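Local atomic coordinates of conserved Archaeal protein (Sulfolobus acidocaldarius, PDB entry 4OPD), a protein that reduces the double bonds of the geranylgeranyl chains in archaeal membrane lipid precursors, using FAD, to give saturated phytanyl lipids. Residues W217-K222 with K252-V257; E68-K73 with E93-N98; K344-D349 with K418-L423. All coordinates share one frame; numbering follows the deposited sequence. Where two conformers were deposited one is given.

Contact 1. Residues W217-K222 with K252-V257; sequences WWYFPK and KYAPDV. With GRG (geranylgeranyl diphosphate), chain D.
W217 and Y219 of strand 216-221 pack against Y253 and D256, where helix 242-253 runs out into a turn; it is a buried, aromatic strand-to-helix-end contact on the large mixed sheet, with both segments inside the geranylgeranyl reductase catalytic family region. Side-chain alternation along the strand sets up the geometry: W217 and Y219 point to the helix end, whereas W218 and F220 project the opposite way, toward the geranylgeranyl diphosphate of chain D and the reduced flavin.

The W217 half is an offset stack between the five-membered ring of W217 and the ring of Y253, with centroids 4.1 Å apart and planes inclined by 25°. The offset places W217 CB, rather than the indole centre, above the phenol: a CH-pi approach 4.0 Å from the Y253 ring centroid and 7° off the ring normal. K252 CB lies over the opposite face of Y253. Both polar ends are satisfied at one residue, since W217 NE1 bonds to T211 O and Y253 OH to T211 OG1.

On the lipid side, W218 CD1 sits over the centre of the F220 ring. The terminal methyl C20 of the isoprenoid rests on one indole face, 3.6 Å from W218 CE3, while C16 meets F220 at its edge. The two aromatic residues thereby line the tail end of the bound chain.

The Y219 half is polar. Y219 CG is anti to the backbone N (chi1 -179°), which extends the phenol to the type I turn A254-V257, its ring passing A254 CB at 4.1 Å from CE2. D256 comes from the opposite direction, its carboxylate nearly coplanar with the ring and OD2 at the phenol edge, in plane; Y219 OH donates to the syn lone pair of D256 OD2 at 2.5 Å.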
# COMPACT_ATOMS: atom_id res chain seq x y z
N TRP A 217 13.58 9.35 2.62
CA TRP A 217 14.18 9.42 1.29
C TRP A 217 14.59 8.02 0.86
O TRP A 217 14.91 7.19 1.69
CB TRP A 217 15.42 10.31 1.29
CG TRP A 217 15.18 11.75 1.03
CD1 TRP A 217 14.83 12.70 1.95
CD2 TRP A 217 15.29 12.43 -0.23
NE1 TRP A 217 14.71 13.93 1.33
CE2 TRP A 217 15.00 13.79 -0.00
CE3 TRP A 217 15.61 12.02 -1.53
CZ2 TRP A 217 15.01 14.74 -1.03
CZ3 TRP A 217 15.63 12.97 -2.55
CH2 TRP A 217 15.33 14.31 -2.29
N TRP A 218 14.62 7.77 -0.44
CA TRP A 218 15.10 6.48 -0.91
C TRP A 218 15.92 6.57 -2.19
O TRP A 218 15.85 7.52 -2.95
CB TRP A 218 13.93 5.51 -1.11
CG TRP A 218 13.02 5.78 -2.30
CD1 TRP A 218 13.23 5.39 -3.60
CD2 TRP A 218 11.74 6.42 -2.27
NE1 TRP A 218 12.17 5.79 -4.38
CE2 TRP A 218 11.24 6.42 -3.59
CE3 TRP A 218 10.97 7.01 -1.26
CZ2 TRP A 218 10.01 6.99 -3.92
CZ3 TRP A 218 9.75 7.57 -1.59
CH2 TRP A 218 9.28 7.56 -2.91
N TYR A 219 16.67 5.50 -2.41
CA TYR A 219 17.58 5.38 -3.52
C TYR A 219 17.53 3.91 -3.90
O TYR A 219 18.17 3.07 -3.27
CB TYR A 219 18.96 5.85 -3.08
CG TYR A 219 20.06 5.80 -4.11
CD1 TYR A 219 20.67 4.61 -4.44
CD2 TYR A 219 20.51 6.97 -4.73
CE1 TYR A 219 21.71 4.57 -5.37
CE2 TYR A 219 21.55 6.94 -5.66
CZ TYR A 219 22.14 5.73 -5.97
OH TYR A 219 23.17 5.66 -6.89
N PHE A 220 16.69 3.60 -4.89
CA PHE A 220 16.38 2.23 -5.31
C PHE A 220 17.04 1.95 -6.67
O PHE A 220 16.50 2.37 -7.70
CB PHE A 220 14.86 2.02 -5.44
CG PHE A 220 14.11 1.97 -4.14
CD1 PHE A 220 14.76 2.12 -2.92
CD2 PHE A 220 12.74 1.74 -4.14
CE1 PHE A 220 14.03 2.07 -1.73
CE2 PHE A 220 12.02 1.68 -2.96
CZ PHE A 220 12.67 1.84 -1.76
N PRO A 221 18.19 1.26 -6.69
CA PRO A 221 18.85 1.02 -7.99
C PRO A 221 18.00 0.19 -8.95
O PRO A 221 17.39 -0.80 -8.54
CB PRO A 221 20.14 0.27 -7.60
CG PRO A 221 20.42 0.72 -6.17
CD PRO A 221 19.03 0.84 -5.55
N LYS A 222 17.95 0.60 -10.21
CA LYS A 222 17.27 -0.17 -11.25
C LYS A 222 18.29 -0.78 -12.21
O LYS A 222 17.93 -1.31 -13.27
CB LYS A 222 16.29 0.72 -12.03
CG LYS A 222 14.98 1.02 -11.29
CD LYS A 222 14.08 1.90 -12.16
CE LYS A 222 12.68 2.01 -11.58
NZ LYS A 222 11.86 0.82 -11.92
N LYS A 252 22.11 15.29 -1.44
CA LYS A 252 22.51 14.59 -0.23
C LYS A 252 22.43 13.08 -0.42
O LYS A 252 23.28 12.33 0.07
CB LYS A 252 21.63 15.02 0.95
CG LYS A 252 22.12 14.58 2.30
CD LYS A 252 21.16 15.04 3.39
CE LYS A 252 21.79 14.96 4.77
NZ LYS A 252 22.23 13.58 5.13
N TYR A 253 21.41 12.64 -1.15
CA TYR A 253 21.12 11.22 -1.28
C TYR A 253 21.56 10.65 -2.62
O TYR A 253 21.83 9.46 -2.73
CB TYR A 253 19.63 11.00 -1.07
CG TYR A 253 19.24 11.56 0.26
CD1 TYR A 253 19.67 10.95 1.42
CD2 TYR A 253 18.51 12.74 0.37
CE1 TYR A 253 19.36 11.46 2.65
CE2 TYR A 253 18.19 13.27 1.61
CZ TYR A 253 18.63 12.61 2.75
OH TYR A 253 18.35 13.09 4.01
N ALA A 254 21.68 11.52 -3.61
CA ALA A 254 22.04 11.07 -4.96
C ALA A 254 23.02 12.02 -5.64
O ALA A 254 22.68 12.62 -6.66
CB ALA A 254 20.78 10.93 -5.81
N PRO A 255 24.24 12.14 -5.09
CA PRO A 255 25.19 13.07 -5.70
C PRO A 255 25.69 12.58 -7.06
O PRO A 255 26.23 13.37 -7.83
CB PRO A 255 26.33 13.12 -4.68
CG PRO A 255 26.29 11.78 -4.03
CD PRO A 255 24.81 11.44 -3.93
N ASP A 256 25.47 11.30 -7.35
CA ASP A 256 26.01 10.64 -8.53
C ASP A 256 25.12 10.75 -9.77
O ASP A 256 25.56 10.42 -10.87
CB ASP A 256 26.27 9.16 -8.22
CG ASP A 256 25.04 8.46 -7.63
OD1 ASP A 256 24.24 9.13 -6.95
OD2 ASP A 256 24.89 7.24 -7.84
N VAL A 257 23.87 11.18 -9.60
CA VAL A 257 22.95 11.15 -10.74
C VAL A 257 23.29 12.22 -11.78
O VAL A 257 23.82 13.28 -11.46
CB VAL A 257 21.47 11.32 -10.32
CG1 VAL A 257 21.03 10.13 -9.48
CG2 VAL A 257 21.26 12.63 -9.57
C20 GRG D . 9.30 3.86 -1.48
C19 GRG D . 6.89 4.50 -0.68
C18 GRG D . 7.97 3.46 -0.87
C17 GRG D . 7.76 2.18 -0.51
C16 GRG D . 8.84 1.14 -0.69
C14 GRG D . 10.55 -0.72 1.08
C13 GRG D . 9.53 -1.12 0.04
C15 GRG D . 8.34 -0.22 -0.23
C12 GRG D . 9.66 -2.26 -0.67
C11 GRG D . 10.82 -3.22 -0.52
C9 GRG D . 10.40 -4.53 -1.15
C8 GRG D . 11.58 -5.44 -1.33
C10 GRG D . 12.45 -5.35 -2.57
C7 GRG D . 11.87 -6.35 -0.38
C6 GRG D . 13.06 -7.26 -0.57
C5 GRG D . 14.05 -6.98 0.54
C3 GRG D . 13.66 -7.77 1.77
C4 GRG D . 14.32 -7.46 3.09
C2 GRG D . 12.73 -8.75 1.69
C1 GRG D . 12.34 -9.55 2.91
O1 GRG D . 11.39 -10.53 2.55
PA GRG D . 11.59 -11.99 3.12
O1A GRG D . 10.63 -12.22 4.26
O3A GRG D . 13.08 -12.12 3.66
O2A GRG D . 11.34 -13.00 2.02
PB GRG D . 13.91 -13.47 3.73
O1B GRG D . 15.21 -13.22 4.47
O2B GRG D . 13.11 -14.52 4.47
O3B GRG D . 14.20 -13.95 2.32

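Contact 2. Residues E68-K73 with E93-N98; sequences EELENK and EGFELN. With GRG (geranylgeranyl diphosphate), chain D.
The F95 ring is approached obliquely by two side chains of the opposing strand, L70 CD1, 3.7 Å from F95 CD1, and K73 NZ, 3.6 Å from F95 CE1; F57 adds an edge-to-face ring contact. K73 reaches this position because its chain bends at chi2 (62°), which also brings NZ into a weak hydrogen bond with G94 O and a long salt bridge to E93 OE1. At the other end, the flat amide of N98 is bonded through both its oxygen and its nitrogen: OD1 caps L101 N, while a water bonded to ND2 also bonds E68 O.

The backbone evidence identifies a classic beta bulge in an antiparallel pair. L70 faces L97, but E71 and N72 both lie opposite E96, so the register slips by one. E96 O accepts from E71 N at 2.9 Å and weakly from N72 N at 3.3 Å, and E96 N returns a bond to N72 O. E71, at the bulge, pairs through OE1 with K222 and through OE2 with K226; the K222 ammonium also pairs with E96, probably easing repulsion between the two carboxylates. G94 CA lies 3.8 Å from C10 of the chain D geranylgeranyl diphosphate.

The pair belongs to the hairpin of strands 70-80 and 87-97. Strand 51-53 flanks the latter, helix 54-60 packs on the F95 side, and helix 99-112 begins just after N98.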
# COMPACT_ATOMS: atom_id res chain seq x y z
N GLU A 68 12.32 -7.32 -19.85
CA GLU A 68 12.35 -5.89 -19.56
C GLU A 68 11.51 -5.53 -18.32
O GLU A 68 11.61 -4.41 -17.82
CB GLU A 68 11.87 -5.07 -20.78
CG GLU A 68 12.81 -5.01 -22.01
CD GLU A 68 12.26 -4.09 -23.13
OE1 GLU A 68 11.44 -3.20 -22.81
OE2 GLU A 68 12.64 -4.26 -24.31
N GLU A 69 10.69 -6.47 -17.84
CA GLU A 69 9.85 -6.27 -16.64
C GLU A 69 10.68 -6.25 -15.36
O GLU A 69 10.32 -5.60 -14.39
CB GLU A 69 8.79 -7.36 -16.51
CG GLU A 69 7.84 -7.44 -17.67
CD GLU A 69 7.08 -8.75 -17.72
OE1 GLU A 69 7.16 -9.53 -16.75
OE2 GLU A 69 6.43 -8.99 -18.76
N LEU A 70 11.77 -7.01 -15.37
CA LEU A 70 12.66 -7.07 -14.23
C LEU A 70 13.89 -6.24 -14.51
O LEU A 70 14.77 -6.65 -15.28
CB LEU A 70 13.04 -8.52 -13.91
CG LEU A 70 13.95 -8.69 -12.69
CD1 LEU A 70 13.46 -7.85 -11.52
CD2 LEU A 70 14.03 -10.15 -12.29
N GLU A 71 13.94 -5.06 -13.92
CA GLU A 71 15.04 -4.15 -14.17
C GLU A 71 16.26 -4.50 -13.34
O GLU A 71 17.40 -4.39 -13.80
CB GLU A 71 14.60 -2.71 -13.90
CG GLU A 71 13.54 -2.21 -14.88
CD GLU A 71 13.43 -0.70 -14.88
OE1 GLU A 71 12.46 -0.16 -14.32
OE2 GLU A 71 14.32 -0.04 -15.46
N ASN A 72 16.04 -4.96 -12.11
CA ASN A 72 17.15 -5.22 -11.20
C ASN A 72 16.73 -6.15 -10.07
O ASN A 72 15.70 -5.93 -9.43
CB ASN A 72 17.70 -3.90 -10.64
CG ASN A 72 19.01 -4.07 -9.87
OD1 ASN A 72 19.91 -4.83 -10.27
ND2 ASN A 72 19.14 -3.34 -8.77
N LYS A 73 17.51 -7.21 -9.85
CA LYS A 73 17.26 -8.13 -8.74
C LYS A 73 17.71 -7.52 -7.43
O LYS A 73 18.82 -6.99 -7.33
CB LYS A 73 17.99 -9.45 -8.98
CG LYS A 73 17.85 -10.44 -7.84
CD LYS A 73 16.39 -10.82 -7.62
CE LYS A 73 16.23 -11.81 -6.49
NZ LYS A 73 14.78 -12.06 -6.21
N GLU A 93 14.99 -11.30 -0.69
CA GLU A 93 14.90 -11.23 -2.14
C GLU A 93 13.68 -10.43 -2.60
O GLU A 93 12.58 -10.56 -2.05
CB GLU A 93 14.85 -12.64 -2.73
CG GLU A 93 16.19 -13.35 -2.66
CD GLU A 93 16.09 -14.83 -2.96
OE1 GLU A 93 15.89 -15.18 -4.14
OE2 GLU A 93 16.21 -15.63 -2.02
N GLY A 94 13.89 -9.59 -3.61
CA GLY A 94 12.83 -8.76 -4.15
C GLY A 94 13.14 -8.35 -5.58
O GLY A 94 14.19 -8.71 -6.13
N PHE A 95 12.24 -7.58 -6.18
CA PHE A 95 12.41 -7.13 -7.55
C PHE A 95 12.28 -5.61 -7.66
O PHE A 95 11.41 -5.01 -7.05
CB PHE A 95 11.37 -7.75 -8.49
CG PHE A 95 11.27 -9.24 -8.41
CD1 PHE A 95 12.34 -10.04 -8.74
CD2 PHE A 95 10.07 -9.84 -8.05
CE1 PHE A 95 12.24 -11.43 -8.69
CE2 PHE A 95 9.96 -11.22 -8.00
CZ PHE A 95 11.04 -12.02 -8.32
N GLU A 96 13.14 -5.01 -8.47
CA GLU A 96 12.90 -3.66 -8.96
C GLU A 96 12.27 -3.77 -10.34
O GLU A 96 12.92 -4.17 -11.30
CB GLU A 96 14.21 -2.85 -9.03
CG GLU A 96 14.35 -1.81 -7.93
CD GLU A 96 13.27 -0.75 -8.01
OE1 GLU A 96 12.84 -0.25 -6.95
OE2 GLU A 96 12.84 -0.40 -9.13
N LEU A 97 10.98 -3.42 -10.42
CA LEU A 97 10.16 -3.64 -11.62
C LEU A 97 10.08 -2.48 -12.57
O LEU A 97 10.20 -1.32 -12.17
CB LEU A 97 8.72 -3.98 -11.20
CG LEU A 97 8.57 -5.20 -10.30
CD1 LEU A 97 7.10 -5.57 -10.07
CD2 LEU A 97 9.32 -6.30 -10.95
N ASN A 98 9.88 -2.81 -13.84
CA ASN A 98 9.23 -1.92 -14.78
C ASN A 98 7.73 -2.09 -14.52
O ASN A 98 7.10 -3.00 -15.08
CB ASN A 98 9.58 -2.29 -16.22
CG ASN A 98 9.06 -1.28 -17.24
OD1 ASN A 98 7.98 -0.70 -17.08
ND2 ASN A 98 9.83 -1.08 -18.31
C20 GRG D . 9.30 3.86 -1.48
C19 GRG D . 6.89 4.50 -0.68
C18 GRG D . 7.97 3.46 -0.87
C17 GRG D . 7.76 2.18 -0.51
C16 GRG D . 8.84 1.14 -0.69
C14 GRG D . 10.55 -0.72 1.08
C13 GRG D . 9.53 -1.12 0.04
C15 GRG D . 8.34 -0.22 -0.23
C12 GRG D . 9.66 -2.26 -0.67
C11 GRG D . 10.82 -3.22 -0.52
C9 GRG D . 10.40 -4.53 -1.15
C8 GRG D . 11.58 -5.44 -1.33
C10 GRG D . 12.45 -5.35 -2.57
C7 GRG D . 11.87 -6.35 -0.38
C6 GRG D . 13.06 -7.26 -0.57
C5 GRG D . 14.05 -6.98 0.54
C3 GRG D . 13.66 -7.77 1.77
C4 GRG D . 14.32 -7.46 3.09
C2 GRG D . 12.73 -8.75 1.69
C1 GRG D . 12.34 -9.55 2.91
O1 GRG D . 11.39 -10.53 2.55
PA GRG D . 11.59 -11.99 3.12
O1A GRG D . 10.63 -12.22 4.26
O3A GRG D . 13.08 -12.12 3.66
O2A GRG D . 11.34 -13.00 2.02
PB GRG D . 13.91 -13.47 3.73
O1B GRG D . 15.21 -13.22 4.47
O2B GRG D . 13.11 -14.52 4.47
O3B GRG D . 14.20 -13.95 2.32
O HOH W 1 12.49 -2.19 -18.62

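Contact 3. Residues K344-D349 with K418-L423; sequences KQASLD and KKIKEL. With GRG (geranylgeranyl diphosphate), chain F; GRG (geranylgeranyl diphosphate), chain E.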
# COMPACT_ATOMS: atom_id res chain seq x y z
N LYS A 344 -1.46 -7.11 10.50
CA LYS A 344 -0.09 -6.59 10.49
C LYS A 344 -0.08 -5.09 10.28
O LYS A 344 0.63 -4.37 10.97
CB LYS A 344 0.73 -7.30 9.41
CG LYS A 344 2.01 -6.56 8.98
CD LYS A 344 2.78 -7.37 7.94
CE LYS A 344 3.91 -6.54 7.34
NZ LYS A 344 4.81 -7.36 6.48
N GLN A 345 -0.86 -4.62 9.31
CA GLN A 345 -0.98 -3.18 9.08
C GLN A 345 -1.46 -2.42 10.31
O GLN A 345 -0.99 -1.33 10.60
CB GLN A 345 -1.97 -2.88 7.96
CG GLN A 345 -1.50 -3.06 6.56
CD GLN A 345 -2.59 -2.67 5.59
OE1 GLN A 345 -2.81 -1.48 5.33
NE2 GLN A 345 -3.31 -3.64 5.10
N ALA A 346 -2.47 -2.96 11.00
CA ALA A 346 -3.04 -2.25 12.14
C ALA A 346 -2.01 -2.05 13.24
O ALA A 346 -1.91 -0.97 13.84
CB ALA A 346 -4.25 -3.03 12.69
N SER A 347 -1.24 -3.08 13.53
CA SER A 347 -0.14 -2.98 14.47
C SER A 347 0.85 -1.90 14.02
O SER A 347 1.31 -1.07 14.80
CB SER A 347 0.55 -4.34 14.59
OG SER A 347 1.52 -4.34 15.63
N LEU A 348 1.15 -1.89 12.73
CA LEU A 348 2.14 -0.95 12.21
C LEU A 348 1.60 0.47 12.09
O LEU A 348 2.38 1.42 12.01
CB LEU A 348 2.65 -1.42 10.85
CG LEU A 348 3.51 -2.69 10.90
CD1 LEU A 348 3.85 -3.11 9.47
CD2 LEU A 348 4.78 -2.50 11.74
N ASP A 349 0.28 0.61 12.06
CA ASP A 349 -0.38 1.92 12.10
C ASP A 349 -0.02 2.61 13.42
O ASP A 349 0.31 3.79 13.45
CB ASP A 349 -1.92 1.75 11.95
CG ASP A 349 -2.63 3.05 11.58
OD1 ASP A 349 -2.05 4.14 11.72
OD2 ASP A 349 -3.81 2.99 11.13
N LYS A 418 -0.10 -4.30 20.97
CA LYS A 418 -0.67 -5.54 21.49
C LYS A 418 -2.19 -5.47 21.52
O LYS A 418 -2.88 -6.42 21.15
CB LYS A 418 -0.12 -5.81 22.90
CG LYS A 418 -0.74 -7.03 23.59
CD LYS A 418 -0.14 -7.22 24.99
CE LYS A 418 -0.59 -8.53 25.62
NZ LYS A 418 -0.13 -9.72 24.83
N LYS A 419 -2.71 -4.34 21.97
CA LYS A 419 -4.13 -4.15 22.09
C LYS A 419 -4.78 -4.23 20.71
O LYS A 419 -5.75 -4.84 20.50
CB LYS A 419 -4.46 -2.78 22.64
CG LYS A 419 -4.67 -2.70 24.13
CD LYS A 419 -4.80 -1.26 24.63
CE LYS A 419 -4.76 -1.14 26.14
NZ LYS A 419 -4.63 0.26 26.64
N ILE A 420 -4.19 -3.55 19.76
CA ILE A 420 -4.83 -3.44 18.47
C ILE A 420 -4.69 -4.77 17.73
O ILE A 420 -5.58 -5.16 16.98
CB ILE A 420 -4.28 -2.25 17.64
CG1 ILE A 420 -5.35 -1.73 16.67
CG2 ILE A 420 -2.98 -2.61 16.89
CD1 ILE A 420 -4.98 -0.42 15.98
N LYS A 421 -3.60 -5.50 17.98
CA LYS A 421 -3.41 -6.78 17.32
C LYS A 421 -4.47 -7.76 17.79
O LYS A 421 -5.04 -8.50 16.99
CB LYS A 421 -2.01 -7.33 17.59
CG LYS A 421 -1.55 -8.35 16.54
CD LYS A 421 -1.78 -7.83 15.11
CE LYS A 421 -0.99 -8.64 14.10
NZ LYS A 421 0.48 -8.62 14.36
N GLU A 422 -4.76 -7.73 19.09
CA GLU A 422 -5.80 -8.58 19.66
C GLU A 422 -7.16 -8.29 19.01
O GLU A 422 -7.90 -9.21 18.67
CB GLU A 422 -5.87 -8.40 21.17
CG GLU A 422 -4.66 -8.95 21.92
CD GLU A 422 -4.66 -8.59 23.40
OE1 GLU A 422 -5.53 -7.80 23.82
OE2 GLU A 422 -3.78 -9.10 24.14
N LEU A 423 -7.48 -7.00 18.86
CA LEU A 423 -8.73 -6.63 18.22
C LEU A 423 -8.80 -7.19 16.80
O LEU A 423 -9.83 -7.71 16.39
CB LEU A 423 -8.91 -5.10 18.18
CG LEU A 423 -9.33 -4.48 19.52
CD1 LEU A 423 -9.18 -2.96 19.47
CD2 LEU A 423 -10.76 -4.84 19.85
C20 GRG F . 15.25 2.36 15.16
C19 GRG F . 14.90 4.62 16.43
C18 GRG F . 14.68 3.13 16.32
C17 GRG F . 13.98 2.47 17.27
C16 GRG F . 13.77 0.97 17.19
C14 GRG F . 11.73 -1.44 18.88
C13 GRG F . 11.93 -0.72 17.57
C15 GRG F . 12.34 0.73 17.56
C12 GRG F . 11.70 -1.35 16.39
C11 GRG F . 11.23 -2.79 16.32
C9 GRG F . 9.71 -2.74 16.26
C8 GRG F . 9.21 -2.95 14.84
C10 GRG F . 7.74 -3.24 14.64
C7 GRG F . 10.05 -2.89 13.78
C6 GRG F . 9.64 -3.16 12.33
C5 GRG F . 8.93 -2.06 11.60
C3 GRG F . 8.86 -2.47 10.15
C4 GRG F . 10.13 -2.48 9.33
C2 GRG F . 7.70 -2.82 9.56
C1 GRG F . 7.67 -3.19 8.09
O1 GRG F . 6.63 -4.10 7.80
C20 GRG E . 8.16 6.19 8.46
C19 GRG E . 9.52 7.76 10.03
C18 GRG E . 9.49 6.57 9.08
C17 GRG E . 10.64 5.89 8.82
C16 GRG E . 10.78 4.70 7.88
C14 GRG E . 12.02 1.95 9.57
C13 GRG E . 11.19 2.23 8.33
C15 GRG E . 10.21 3.38 8.36
C12 GRG E . 11.32 1.42 7.25
C11 GRG E . 12.30 0.25 7.30
C9 GRG E . 12.31 -0.56 6.00
C8 GRG E . 12.25 -2.05 6.28
C10 GRG E . 13.18 -2.66 7.30
C7 GRG E . 11.39 -2.85 5.61
C6 GRG E . 11.27 -4.34 5.87
C5 GRG E . 11.62 -5.19 4.67
C3 GRG E . 10.49 -5.42 3.68
C4 GRG E . 10.08 -4.31 2.74
C2 GRG E . 9.86 -6.62 3.61
C1 GRG E . 8.75 -6.98 2.64
O1 GRG E . 7.63 -6.12 2.66
PA GRG E . 6.22 -6.72 3.05
O1A GRG E . 5.82 -6.11 4.36
O3A GRG E . 6.30 -8.29 3.20
O2A GRG E . 5.18 -6.37 2.01
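I420 points its CG2 methyl across the interface at the backbone of the facing helix, 3.6 Å from A346 O and 3.7 Å from S347 CA. Its CG1 branch, anti to the backbone N (chi1 -152°), runs alongside and brings CD1 to A346 CB at 4.3 Å. One isoleucine thus straddles the A346 position: both branches close on A346 O, and CD1 also reaches the A346 methyl. K421 works differently. The bend at chi2 (49°) lays its aliphatic part along the S347 side of the helix, with CD 4.2 Å from S347 CB and CE 3.9 Å from K344 N. A further bend at chi4 turns only the ammonium, toward K383 O and the carboxylate of D385.

The helix axes approach to 8.5 Å at 157°, nearly antiparallel. This close approach is consistent with the small A346 and S347 at the interface; the nearest pair of CA atoms is S347 with K421. The cross-helix contacts are van der Waals in character.

K344 points away from this packing. Extended beyond CG, it carries NZ to a phosphate oxygen of an isoprenoid diphosphate, O1A of chain E, at 2.7 Å, and NZ also bonds S381 O. H298 and Y341, which bind the lipid product, lie nearby. L348 touches another isoprenoid, its CD1 3.4 Å from O1 of chain F.

Helix 332-355 therefore meets ligands with K344 and L348 and helix 410-425 with A346 and S347. I420 also touches L445 of helix 434-452, while L423 packs against E440, V441 and V444 of that same helix.

Overall arrangement
Contact 2 comes first along the chain, then contact 1, then contact 3, each closing before the next opens. Contacts 1 and 2 share the large mixed sheet and have centres about 17 Å apart. They are joined directly, through K222 and through P221 O, which probably accepts from N72 ND2. Both also touch the same isoprenoid, that of chain D. Contact 3 lies in the helical part, with its centre about 33 Å from that of contact 1 and 31 Å from that of contact 2, and touches neither; contacts 2 and 3 lie on opposite sides of the chain's centre. The bound isoprenoids are thus contacted both from the sheet and, through K344 and L348, from helix 332-355.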